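Local coordinates for protein phosphoribosylaminoimidazole-succinocarboxamide synthase (Thermotoga maritima, PDB 1KUT) that catalyses the ATP-dependent ligation of L-aspartate to a carboxylated aminoimidazole ribonucleotide, giving SAICAR in de novo purine biosynthesis, at residues Gly92-Val95 and Arg96-Gly100; Gln140-Lys143 and Met144-Ala148; Lys203-Tyr206 and Arg207-Gly211. All coordinates share one frame; numbering follows the deposited sequence.

Interaction 1 of 3, residues Gly92-Val95 and Arg96-Gly100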
ATOM      1  N   GLY B  92     -12.312  10.542   0.287  1.00 28.41           N
ATOM      2  CA  GLY B  92     -12.365   9.357   1.131  1.00 28.38           C
ATOM      3  C   GLY B  92     -11.143   8.974   1.956  1.00 28.25           C
ATOM      4  O   GLY B  92     -10.571   9.797   2.676  1.00 28.04           O
ATOM      5  N   SER B  93     -10.761   7.703   1.859  1.00 27.97           N
ATOM      6  CA  SER B  93      -9.625   7.181   2.594  1.00 27.86           C
ATOM      7  C   SER B  93      -8.345   7.847   2.114  1.00 28.20           C
ATOM      8  O   SER B  93      -7.295   7.743   2.766  1.00 28.14           O
ATOM      9  CB  SER B  93      -9.511   5.680   2.375  1.00 27.99           C
ATOM     10  OG  SER B  93      -9.099   5.410   1.042  1.00 27.85           O
ATOM     11  N   PHE B  94      -8.418   8.528   0.973  1.00 27.80           N
ATOM     12  CA  PHE B  94      -7.226   9.182   0.464  1.00 27.63           C
ATOM     13  C   PHE B  94      -6.909  10.427   1.268  1.00 27.60           C
ATOM     14  O   PHE B  94      -5.747  10.716   1.521  1.00 27.39           O
ATOM     15  CB  PHE B  94      -7.363   9.560  -1.010  1.00 27.27           C
ATOM     16  CG  PHE B  94      -6.080  10.098  -1.611  1.00 26.93           C
ATOM     17  CD1 PHE B  94      -5.128   9.232  -2.144  1.00 26.36           C
ATOM     18  CD2 PHE B  94      -5.804  11.469  -1.589  1.00 26.55           C
ATOM     19  CE1 PHE B  94      -3.926   9.723  -2.643  1.00 26.33           C
ATOM     20  CE2 PHE B  94      -4.604  11.969  -2.085  1.00 26.05           C
ATOM     21  CZ  PHE B  94      -3.664  11.101  -2.612  1.00 26.20           C
ATOM     22  N   VAL B  95      -7.930  11.182   1.658  1.00 27.82           N
ATOM     23  CA  VAL B  95      -7.676  12.380   2.446  1.00 28.17           C
ATOM     24  C   VAL B  95      -7.345  11.997   3.887  1.00 28.52           C
ATOM     25  O   VAL B  95      -6.537  12.646   4.548  1.00 27.81           O
ATOM     26  CB  VAL B  95      -8.876  13.349   2.407  1.00 28.41           C
ATOM     27  CG1 VAL B  95      -8.958  14.004   1.030  1.00 28.39           C
ATOM     28  CG2 VAL B  95     -10.174  12.603   2.705  1.00 28.84           C
ATOM     29  N   ARG B  96      -7.941  10.909   4.362  1.00 29.28           N
ATOM     30  CA  ARG B  96      -7.678  10.461   5.721  1.00 30.25           C
ATOM     31  C   ARG B  96      -6.275   9.871   5.895  1.00 30.09           C
ATOM     32  O   ARG B  96      -5.779   9.757   7.014  1.00 30.69           O
ATOM     33  CB  ARG B  96      -8.731   9.433   6.146  1.00 31.30           C
ATOM     34  CG  ARG B  96     -10.166   9.973   6.076  1.00 32.47           C
ATOM     35  CD  ARG B  96     -11.106   9.132   6.915  1.00 33.45           C
ATOM     36  NE  ARG B  96     -11.211   7.759   6.430  1.00 34.25           N
ATOM     37  CZ  ARG B  96     -11.949   7.374   5.390  1.00 35.04           C
ATOM     38  NH1 ARG B  96     -12.671   8.257   4.705  1.00 34.88           N
ATOM     39  NH2 ARG B  96     -11.958   6.093   5.033  1.00 35.05           N
ATOM     40  N   ARG B  97      -5.628   9.501   4.797  1.00 29.73           N
ATOM     41  CA  ARG B  97      -4.286   8.924   4.885  1.00 29.32           C
ATOM     42  C   ARG B  97      -3.174   9.911   4.550  1.00 29.18           C
ATOM     43  O   ARG B  97      -2.112   9.898   5.170  1.00 28.80           O
ATOM     44  CB  ARG B  97      -4.152   7.729   3.933  1.00 28.77           C
ATOM     45  CG  ARG B  97      -4.834   6.453   4.366  1.00 28.12           C
ATOM     46  CD  ARG B  97      -4.704   5.411   3.268  1.00 27.53           C
ATOM     47  NE  ARG B  97      -5.621   5.704   2.170  1.00 27.67           N
ATOM     48  CZ  ARG B  97      -5.386   5.414   0.895  1.00 27.37           C
ATOM     49  NH1 ARG B  97      -4.246   4.819   0.542  1.00 26.65           N
ATOM     50  NH2 ARG B  97      -6.301   5.703  -0.024  1.00 26.60           N
ATOM     51  N   TYR B  98      -3.433  10.774   3.574  1.00 29.28           N
ATOM     52  CA  TYR B  98      -2.426  11.713   3.113  1.00 29.59           C
ATOM     53  C   TYR B  98      -2.807  13.180   3.222  1.00 30.93           C
ATOM     54  O   TYR B  98      -2.042  14.050   2.797  1.00 31.10           O
ATOM     55  CB  TYR B  98      -2.109  11.388   1.655  1.00 28.42           C
ATOM     56  CG  TYR B  98      -1.890   9.916   1.423  1.00 27.13           C
ATOM     57  CD1 TYR B  98      -0.899   9.230   2.122  1.00 26.61           C
ATOM     58  CD2 TYR B  98      -2.683   9.200   0.527  1.00 26.48           C
ATOM     59  CE1 TYR B  98      -0.698   7.862   1.943  1.00 26.31           C
ATOM     60  CE2 TYR B  98      -2.493   7.819   0.334  1.00 26.28           C
ATOM     61  CZ  TYR B  98      -1.497   7.157   1.046  1.00 26.00           C
ATOM     62  OH  TYR B  98      -1.275   5.802   0.865  1.00 25.36           O
ATOM     63  N   GLY B  99      -3.984  13.463   3.773  1.00 31.87           N
ATOM     64  CA  GLY B  99      -4.415  14.847   3.882  1.00 33.34           C
ATOM     65  C   GLY B  99      -4.803  15.417   2.521  1.00 34.46           C
ATOM     66  O   GLY B  99      -5.007  14.676   1.551  1.00 34.41           O
ATOM     67  N   GLY B 100      -4.908  16.739   2.438  1.00 35.36           N
ATOM     68  CA  GLY B 100      -5.269  17.364   1.179  1.00 36.45           C
ATOM     69  C   GLY B 100      -6.679  17.920   1.201  1.00 37.16           C
ATOM     70  O   GLY B 100      -7.372  17.838   2.222  1.00 37.19           O
TER
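R97 folds back along the short helix 93-98 to reach S93, one turn earlier. Its NE donates to S93 O at 2.7 Å, approaching from above the carbonyl plane, while NH2 makes a weak bond to S93 OG at 3.0 Å. The bend that brings the guanidinium back lies at chi3 (-76°). Beyond this grip, R97 NH1 forms a salt bridge with E112, and NH2 lies close to the like-charged R87.

Backbone bonds carry the turn onward: Y98 N donates to F94 O at 3.1 Å, and G99 N to V95 O at 2.8 Å. G99, with positive phi, is where the chain leaves the helix. Across the dimer interface, Y98 OH is hydrogen-bonded to M124 O of the second subunit.

The aromatic pair is a T-shaped stack, in which the edge of Y98 meets the face of F94 with the planes at 66° and CD2 of Y98 3.4 Å from CE1 of F94. The Y98 ring also meets H129 of the second subunit. The R96 guanidinium lays one face over CA of S93.

R97 thus joins the S93 carbonyl and hydroxyl to E112 on strand 105-115. These partners hold the guanidinium beside a subunit boundary, and the E112 carboxylate probably offsets the charge of R87 close by.

Interaction 2 of 3, residues Gln140-Lys143 and Met144-Ala148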
ATOM      1  N   GLN B 140       0.247  -9.227 -15.112  1.00 30.55           N
ATOM      2  CA  GLN B 140      -1.185  -9.137 -14.902  1.00 30.11           C
ATOM      3  C   GLN B 140      -1.495  -7.841 -14.159  1.00 29.71           C
ATOM      4  O   GLN B 140      -2.394  -7.095 -14.541  1.00 29.49           O
ATOM      5  CB  GLN B 140      -1.665 -10.338 -14.095  1.00 30.23           C
ATOM      6  CG  GLN B 140      -1.174 -11.664 -14.654  1.00 30.28           C
ATOM      7  CD  GLN B 140      -1.733 -12.847 -13.907  1.00 30.35           C
ATOM      8  OE1 GLN B 140      -1.634 -12.926 -12.682  1.00 30.32           O
ATOM      9  NE2 GLN B 140      -2.329 -13.780 -14.642  1.00 30.65           N
ATOM     10  N   ALA B 141      -0.730  -7.575 -13.103  1.00 29.37           N
ATOM     11  CA  ALA B 141      -0.919  -6.372 -12.309  1.00 28.85           C
ATOM     12  C   ALA B 141      -0.855  -5.142 -13.190  1.00 28.58           C
ATOM     13  O   ALA B 141      -1.708  -4.254 -13.090  1.00 28.24           O
ATOM     14  CB  ALA B 141       0.139  -6.289 -11.225  1.00 28.68           C
ATOM     15  N   GLU B 142       0.152  -5.089 -14.056  1.00 28.42           N
ATOM     16  CA  GLU B 142       0.326  -3.944 -14.948  1.00 28.38           C
ATOM     17  C   GLU B 142      -0.810  -3.842 -15.965  1.00 27.52           C
ATOM     18  O   GLU B 142      -1.175  -2.745 -16.388  1.00 27.83           O
ATOM     19  CB  GLU B 142       1.673  -4.029 -15.665  1.00 29.33           C
ATOM     20  CG  GLU B 142       2.354  -2.678 -15.889  1.00 31.36           C
ATOM     21  CD  GLU B 142       2.590  -1.908 -14.587  1.00 32.57           C
ATOM     22  OE1 GLU B 142       2.717  -2.560 -13.526  1.00 33.53           O
ATOM     23  OE2 GLU B 142       2.666  -0.653 -14.623  1.00 32.87           O
ATOM     24  N   LYS B 143      -1.367  -4.976 -16.364  1.00 26.63           N
ATOM     25  CA  LYS B 143      -2.492  -4.973 -17.295  1.00 25.95           C
ATOM     26  C   LYS B 143      -3.684  -4.341 -16.568  1.00 25.35           C
ATOM     27  O   LYS B 143      -4.321  -3.413 -17.081  1.00 25.01           O
ATOM     28  CB  LYS B 143      -2.854  -6.400 -17.713  1.00 26.86           C
ATOM     29  CG  LYS B 143      -1.936  -6.977 -18.785  1.00 28.74           C
ATOM     30  CD  LYS B 143      -2.352  -8.374 -19.218  1.00 29.45           C
ATOM     31  CE  LYS B 143      -1.571  -8.799 -20.456  1.00 30.51           C
ATOM     32  NZ  LYS B 143      -1.814 -10.224 -20.827  1.00 31.28           N
HETATM   33  N   MSE B 144      -3.965  -4.850 -15.370  1.00 23.90           N
HETATM   34  CA  MSE B 144      -5.066  -4.350 -14.554  1.00 22.81           C
HETATM   35  C   MSE B 144      -4.962  -2.865 -14.339  1.00 23.15           C
HETATM   36  O   MSE B 144      -5.972  -2.182 -14.314  1.00 23.31           O
HETATM   37  CB  MSE B 144      -5.113  -5.056 -13.197  1.00 20.38           C
HETATM   38  CG  MSE B 144      -5.629  -6.441 -13.303  1.00 18.78           C
HETATM   39 SE   MSE B 144      -5.936  -7.124 -11.566  1.00 15.80          SE
HETATM   40  CE  MSE B 144      -4.164  -7.899 -11.222  1.00 17.35           C
ATOM     41  N   LYS B 145      -3.746  -2.362 -14.159  1.00 23.72           N
ATOM     42  CA  LYS B 145      -3.563  -0.927 -13.983  1.00 24.46           C
ATOM     43  C   LYS B 145      -3.906  -0.187 -15.277  1.00 24.76           C
ATOM     44  O   LYS B 145      -4.602   0.827 -15.248  1.00 24.97           O
ATOM     45  CB  LYS B 145      -2.118  -0.613 -13.601  1.00 25.14           C
ATOM     46  CG  LYS B 145      -1.907  -0.312 -12.125  1.00 26.42           C
ATOM     47  CD  LYS B 145      -0.434  -0.004 -11.821  1.00 27.02           C
ATOM     48  CE  LYS B 145       0.084   1.191 -12.621  1.00 27.48           C
ATOM     49  NZ  LYS B 145       1.497   1.520 -12.240  1.00 28.17           N
ATOM     50  N   GLU B 146      -3.416  -0.692 -16.409  1.00 25.25           N
ATOM     51  CA  GLU B 146      -3.659  -0.061 -17.713  1.00 25.90           C
ATOM     52  C   GLU B 146      -5.145  -0.076 -18.047  1.00 24.90           C
ATOM     53  O   GLU B 146      -5.702   0.901 -18.549  1.00 24.76           O
ATOM     54  CB  GLU B 146      -2.890  -0.791 -18.830  1.00 27.91           C
ATOM     55  CG  GLU B 146      -1.382  -0.945 -18.598  1.00 30.66           C
ATOM     56  CD  GLU B 146      -0.684  -1.750 -19.713  1.00 33.07           C
ATOM     57  OE1 GLU B 146      -0.560  -1.224 -20.854  1.00 33.77           O
ATOM     58  OE2 GLU B 146      -0.265  -2.910 -19.447  1.00 33.63           O
ATOM     59  N   ALA B 147      -5.783  -1.200 -17.771  1.00 23.83           N
ATOM     60  CA  ALA B 147      -7.194  -1.323 -18.039  1.00 23.15           C
ATOM     61  C   ALA B 147      -7.949  -0.330 -17.149  1.00 22.79           C
ATOM     62  O   ALA B 147      -8.759   0.473 -17.635  1.00 22.78           O
ATOM     63  CB  ALA B 147      -7.638  -2.745 -17.765  1.00 22.64           C
ATOM     64  N   ALA B 148      -7.673  -0.376 -15.847  1.00 22.30           N
ATOM     65  CA  ALA B 148      -8.330   0.515 -14.895  1.00 22.14           C
ATOM     66  C   ALA B 148      -8.311   1.977 -15.341  1.00 22.46           C
ATOM     67  O   ALA B 148      -9.360   2.627 -15.370  1.00 22.15           O
ATOM     68  CB  ALA B 148      -7.690   0.378 -13.527  1.00 21.50           C
TER
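Q140 and M144 meet first through the backbone, M144 N donating to Q140 O at 2.9 Å in an almost straight bond (174°). The selenomethionine side chain then runs back along the preceding turn: its CG lies beside Q140 O, and a bend at chi3 (-89°) carries the terminal methyl, CE, to 3.7 Å from CA of A141. This apolar side of helix 138-160 faces the sheet, where M144 packs on F80, L82 and F173.

A141 continues the series by accepting K145 N at its carbonyl O, 3.0 Å away. Its methyl group leads away from the next turn and packs on V127 and L130 of helix 127-132.

E142 supplies the charged part of the contact. Its CB starts away from the following turn, but the chain bends at chi2 (58°) and brings the carboxylate alongside K145, the two side chains pointing the same way. OE2 of E142 stands 3.4 Å from K145 NZ, a long salt bridge whose hydrogen bond is weak. The lysine has a stronger partner in D128 of the second subunit, with which NZ also forms a salt bridge, and the K145 side chain packs on V111 and F113.

K143 closes the segment with a short, straight backbone bond, its O receiving A147 N at 2.7 Å. The methyl CB of A147 lies 3.5 Å from the same oxygen of K143.

Regular helical bonding therefore supports two different chemistries: buried selenomethionine against the sheet, and a lysine shared by two carboxylates. The acid within its own helix and the one across the dimer would together be expected to stabilise the ammonium charge.

Interaction 3 of 3, residues Lys203-Tyr206 and Arg207-Gly211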
ATOM      1  N   LYS B 203     -23.375  20.252   2.153  1.00 48.02           N
ATOM      2  CA  LYS B 203     -24.597  20.272   2.949  1.00 47.62           C
ATOM      3  C   LYS B 203     -25.799  19.739   2.164  1.00 47.03           C
ATOM      4  O   LYS B 203     -26.491  18.818   2.574  1.00 47.13           O
ATOM      5  CB  LYS B 203     -24.859  21.715   3.384  1.00 47.44           C
ATOM      6  CG  LYS B 203     -23.580  22.430   3.823  1.00 49.38           C
ATOM      7  CD  LYS B 203     -23.179  22.075   5.257  1.00 48.17           C
ATOM      8  CE  LYS B 203     -22.640  23.282   6.032  1.00 49.84           C
ATOM      9  NZ  LYS B 203     -22.244  22.867   7.376  1.00 49.11           N
ATOM     10  N   ASP B 204     -26.058  20.385   1.012  1.00 46.68           N
ATOM     11  CA  ASP B 204     -27.213  19.995   0.211  1.00 46.63           C
ATOM     12  C   ASP B 204     -27.175  18.511  -0.167  1.00 46.54           C
ATOM     13  O   ASP B 204     -28.098  17.749   0.086  1.00 46.12           O
ATOM     14  CB  ASP B 204     -27.233  20.858  -1.050  1.00 46.98           C
ATOM     15  CG  ASP B 204     -27.718  22.255  -0.692  1.00 47.71           C
ATOM     16  OD1 ASP B 204     -27.803  23.083  -1.599  1.00 47.74           O
ATOM     17  OD2 ASP B 204     -28.006  22.499   0.477  1.00 47.58           O
ATOM     18  N   VAL B 205     -26.074  18.119  -0.835  1.00 46.26           N
ATOM     19  CA  VAL B 205     -25.946  16.728  -1.251  1.00 45.77           C
ATOM     20  C   VAL B 205     -26.228  15.765  -0.095  1.00 45.18           C
ATOM     21  O   VAL B 205     -26.957  14.789  -0.219  1.00 45.17           O
ATOM     22  CB  VAL B 205     -24.525  16.513  -1.775  1.00 45.73           C
ATOM     23  CG1 VAL B 205     -24.276  15.025  -2.013  1.00 45.93           C
ATOM     24  CG2 VAL B 205     -24.333  17.266  -3.077  1.00 46.05           C
ATOM     25  N   TYR B 206     -25.581  16.046   1.052  1.00 44.79           N
ATOM     26  CA  TYR B 206     -25.772  15.191   2.217  1.00 44.76           C
ATOM     27  C   TYR B 206     -27.242  15.125   2.636  1.00 44.38           C
ATOM     28  O   TYR B 206     -27.719  14.134   3.173  1.00 44.48           O
ATOM     29  CB  TYR B 206     -24.930  15.754   3.364  1.00 45.54           C
ATOM     30  CG  TYR B 206     -23.910  14.754   3.781  1.00 46.79           C
ATOM     31  CD1 TYR B 206     -24.182  13.887   4.835  1.00 47.23           C
ATOM     32  CD2 TYR B 206     -22.669  14.703   3.148  1.00 47.04           C
ATOM     33  CE1 TYR B 206     -23.224  12.974   5.251  1.00 47.62           C
ATOM     34  CE2 TYR B 206     -21.707  13.796   3.569  1.00 47.59           C
ATOM     35  CZ  TYR B 206     -21.979  12.939   4.620  1.00 47.87           C
ATOM     36  OH  TYR B 206     -21.028  12.032   5.043  1.00 48.39           O
ATOM     37  N   ARG B 207     -27.965  16.221   2.406  1.00 43.46           N
ATOM     38  CA  ARG B 207     -29.364  16.326   2.799  1.00 42.43           C
ATOM     39  C   ARG B 207     -30.243  15.344   2.039  1.00 42.08           C
ATOM     40  O   ARG B 207     -30.900  14.513   2.655  1.00 41.95           O
ATOM     41  CB  ARG B 207     -29.847  17.779   2.637  1.00 42.10           C
ATOM     42  CG  ARG B 207     -31.151  18.379   3.164  1.00 41.48           C
ATOM     43  CD  ARG B 207     -31.463  19.777   2.617  1.00 41.12           C
ATOM     44  NE  ARG B 207     -32.005  20.064   1.285  1.00 41.17           N
ATOM     45  CZ  ARG B 207     -33.131  19.728   0.631  1.00 41.08           C
ATOM     46  NH1 ARG B 207     -34.124  18.910   0.931  1.00 41.27           N
ATOM     47  NH2 ARG B 207     -33.171  20.447  -0.495  1.00 41.19           N
ATOM     48  N   ARG B 208     -30.269  15.436   0.712  1.00 41.85           N
ATOM     49  CA  ARG B 208     -31.087  14.517  -0.082  1.00 41.88           C
ATOM     50  C   ARG B 208     -30.678  13.056   0.118  1.00 41.51           C
ATOM     51  O   ARG B 208     -31.529  12.158   0.146  1.00 41.05           O
ATOM     52  CB  ARG B 208     -31.048  14.929  -1.566  1.00 42.35           C
ATOM     53  CG  ARG B 208     -30.062  15.877  -2.249  1.00 42.81           C
ATOM     54  CD  ARG B 208     -29.773  14.965  -3.447  1.00 43.58           C
ATOM     55  NE  ARG B 208     -28.663  14.012  -3.532  1.00 44.30           N
ATOM     56  CZ  ARG B 208     -28.348  13.554  -4.757  1.00 44.56           C
ATOM     57  NH1 ARG B 208     -28.637  14.574  -5.546  1.00 44.79           N
ATOM     58  NH2 ARG B 208     -27.624  12.530  -5.220  1.00 44.51           N
ATOM     59  N   ASP B 209     -29.377  12.818   0.254  1.00 41.21           N
ATOM     60  CA  ASP B 209     -28.883  11.466   0.475  1.00 41.32           C
ATOM     61  C   ASP B 209     -29.435  10.894   1.776  1.00 41.04           C
ATOM     62  O   ASP B 209     -29.724   9.701   1.866  1.00 41.14           O
ATOM     63  CB  ASP B 209     -27.359  11.465   0.518  1.00 42.04           C
ATOM     64  CG  ASP B 209     -26.745  11.527  -0.860  1.00 42.83           C
ATOM     65  OD1 ASP B 209     -27.479  11.867  -1.823  1.00 43.47           O
ATOM     66  OD2 ASP B 209     -25.532  11.240  -0.974  1.00 43.12           O
ATOM     67  N   LEU B 210     -29.566  11.746   2.789  1.00 40.68           N
ATOM     68  CA  LEU B 210     -30.100  11.318   4.070  1.00 40.45           C
ATOM     69  C   LEU B 210     -31.617  11.271   3.978  1.00 40.49           C
ATOM     70  O   LEU B 210     -32.263  10.501   4.686  1.00 40.66           O
ATOM     71  CB  LEU B 210     -29.655  12.273   5.178  1.00 40.22           C
ATOM     72  CG  LEU B 210     -28.343  11.866   5.853  1.00 40.57           C
ATOM     73  CD1 LEU B 210     -27.303  11.481   4.797  1.00 40.88           C
ATOM     74  CD2 LEU B 210     -27.844  13.002   6.721  1.00 40.26           C
ATOM     75  N   GLY B 211     -32.176  12.101   3.099  1.00 40.48           N
ATOM     76  CA  GLY B 211     -33.613  12.121   2.902  1.00 40.48           C
ATOM     77  C   GLY B 211     -34.021  10.760   2.373  1.00 40.55           C
ATOM     78  O   GLY B 211     -34.810  10.046   3.002  1.00 40.66           O
TER
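Y206 and L210 are joined, like the pairs V205–D209, D204–R208 and K203–R207, by i to i+4 backbone bonds; R208 N reaches D204 O at 3.2 Å and L210 N reaches Y206 O at 3.0 Å. L210 brings CD1 to 3.9 Å from CD1 of Y206, touching the ring at one carbon, while the same methyl lies close to Y206 O.

On another side of the helix, V205 and D209 run side by side in the same direction, CG1 of the valine 4.1 Å from OD2 of the acid. D209 holds its carboxylate over the preceding turn with CG anti to the carbonyl carbon (chi1 -79°). There D209 OD1 takes R208 NE at 3.0 Å in a salt bridge between sequence neighbours. The bond lies close to the guanidinium plane and meets OD1 on its anti side, 30° out of the carboxylate plane.

Two of the four i to i+4 pairs, V205–D209 and Y206–L210, thus also bring side chains together. The backbone bonding is that of a regular alpha-helix, here the exposed helix 202-211, joined to the C-terminal helix 214-229 through R208, which salt-bridges both D209 and, by NH1, E219.

The three contacts follow one another along the chain, each centred on one helix: interaction 1 runs from just before helix 93-98 to just beyond its end, interaction 2 lies in helix 138-160 and interaction 3 in helix 202-211. Centres of interactions 1 and 2 lie about 24 Å apart, those of 1 and 3 about 22 Å, and those of 2 and 3 about 36 Å, the last pair on opposite sides of the chain's centre. Interactions 1 and 2 both pack on strand 78-87 of the larger antiparallel sheet and both meet the second subunit; interaction 3 has no neighbour in another chain of the assembly. The same helical principle thus serves the dimer twice and the outer surface once.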